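Side-chain contact in type I polyketide synthase PikAII (Streptomyces venezuelae, PDB 3QP9), which probably epimerizes the alpha substituent of carrier-bound polyketide intermediates, as a C2-type ketoreductase domain of a class that does not reduce them: residues A[216-221]-A[505-510]. Sequence-based numbering, arbitrary orientation.
Sequences TGEDQV and PGTLLA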
# COMPACT_ATOMS: atom_id res chain seq x y z
N THR A 216 0.42 4.61 24.04
CA THR A 216 -0.60 5.30 23.22
C THR A 216 -1.77 4.38 22.91
O THR A 216 -2.86 4.86 22.62
CB THR A 216 -0.07 5.87 21.93
OG1 THR A 216 0.28 4.79 21.06
CG2 THR A 216 1.13 6.73 22.22
N GLY A 217 -1.56 3.08 23.03
CA GLY A 217 -2.56 2.08 22.65
C GLY A 217 -2.63 2.01 21.12
O GLY A 217 -3.53 1.37 20.58
N GLU A 218 -1.72 2.67 20.41
CA GLU A 218 -1.85 2.67 18.95
C GLU A 218 -0.70 1.87 18.30
O GLU A 218 0.35 1.67 18.90
CB GLU A 218 -1.91 4.12 18.46
CG GLU A 218 -3.09 4.95 19.00
CD GLU A 218 -4.43 4.59 18.40
OE1 GLU A 218 -4.55 3.92 17.33
OE2 GLU A 218 -5.43 4.95 18.98
N ASP A 219 -0.91 1.33 17.12
CA ASP A 219 0.21 0.63 16.39
C ASP A 219 0.42 1.10 14.97
O ASP A 219 1.23 0.59 14.27
CB ASP A 219 0.10 -0.90 16.46
CG ASP A 219 -1.11 -1.44 15.70
OD1 ASP A 219 -1.92 -0.59 15.27
OD2 ASP A 219 -1.27 -2.71 15.57
N GLN A 220 -0.20 2.25 14.55
CA GLN A 220 -0.02 2.75 13.21
C GLN A 220 -0.07 4.22 13.42
O GLN A 220 -1.13 4.84 13.41
CB GLN A 220 -1.19 2.33 12.23
CG GLN A 220 -1.22 0.83 12.00
CD GLN A 220 -2.26 0.30 11.01
OE1 GLN A 220 -2.81 -0.84 11.19
NE2 GLN A 220 -2.39 0.95 9.92
N VAL A 221 1.10 4.79 13.57
CA VAL A 221 1.25 6.16 14.08
C VAL A 221 2.09 6.99 13.15
O VAL A 221 3.12 6.56 12.67
CB VAL A 221 1.82 6.18 15.53
CG1 VAL A 221 1.85 7.55 16.10
CG2 VAL A 221 1.00 5.27 16.47
N PRO A 505 -5.46 -7.59 18.63
CA PRO A 505 -6.24 -6.33 18.92
C PRO A 505 -5.74 -5.15 18.09
O PRO A 505 -4.56 -5.09 17.75
CB PRO A 505 -5.99 -6.03 20.41
CG PRO A 505 -5.19 -7.23 20.93
CD PRO A 505 -4.78 -8.15 19.83
N GLY A 506 -6.61 -4.20 17.78
CA GLY A 506 -6.13 -2.99 17.15
C GLY A 506 -7.19 -1.96 17.16
O GLY A 506 -8.32 -2.18 17.65
N THR A 507 -6.85 -0.83 16.59
CA THR A 507 -7.72 0.34 16.75
C THR A 507 -8.08 0.95 15.40
O THR A 507 -8.75 2.03 15.30
CB THR A 507 -7.01 1.45 17.51
OG1 THR A 507 -5.74 1.71 16.87
CG2 THR A 507 -6.78 1.12 19.02
N LEU A 508 -7.70 0.30 14.31
CA LEU A 508 -8.00 0.80 12.97
C LEU A 508 -9.50 1.03 12.72
O LEU A 508 -9.91 1.95 11.99
CB LEU A 508 -7.43 -0.20 11.90
CG LEU A 508 -7.52 0.37 10.49
CD1 LEU A 508 -6.66 1.71 10.14
CD2 LEU A 508 -7.43 -0.68 9.40
N LEU A 509 -10.34 0.20 13.31
CA LEU A 509 -11.79 0.33 13.08
C LEU A 509 -12.50 1.03 14.28
O LEU A 509 -13.71 0.95 14.37
CB LEU A 509 -12.35 -1.14 12.97
CG LEU A 509 -11.65 -2.00 11.96
CD1 LEU A 509 -12.28 -3.41 11.85
CD2 LEU A 509 -11.73 -1.22 10.55
N ALA A 510 -11.78 1.72 15.15
CA ALA A 510 -12.34 2.30 16.38
C ALA A 510 -13.34 3.38 16.09
O ALA A 510 -14.21 3.63 16.90
CB ALA A 510 -11.19 2.85 17.29
O HOH W 1 -4.53 -0.72 14.25
O HOH W 2 -3.31 -4.29 15.71
O HOH W 3 -3.80 -0.18 17.22
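A hydroxyl-carboxylate bond flanked by a water-filled seam joins Glu218 to Thr507 at the surface of this ketoreductase, where the turn leading into strand 220-224 meets the loop between helices 493-501 and 513-516. It is a worked example of how a turn running into a strand and a distant loop can be joined chiefly by polar groups and solvent. Thr507 OG1 donates to Glu218 OE1 over 2.6 Å, reaching the oxygen from above the carboxylate plane, about 40° out of it. The two side chains cross nearly at right angles. The glutamate chain bends at chi2 (-73°), which brings its carboxylate round to the threonine, while OE2 forms a salt bridge with Arg232 of strand 227-235. Thr507 CG2, for its part, rests 3.6 Å from Gly217 O. Within the turn, Thr216 OG1 accepts the backbone N-H of Glu218, an ST turn that fixes the backbone from which the glutamate side chain springs.

Within 505-510 Asp219 is reached through waters, and its OD2 also forms a salt bridge with Arg504, the residue just before. One water donates to Asp219 OD1 and to Thr507 OG1, each at 2.7 Å, so the hydroxyl both gives and receives. A second joins OD1 to the backbone N of Thr507, and a third links OD2 to Pro505 O. Two carboxylates close together would probably repel, but here the salt bridges to Arg232 and Arg504 probably offset their charge, and the waters solvate them. The contact thus depends on directed polar bonds far more than on apolar burial.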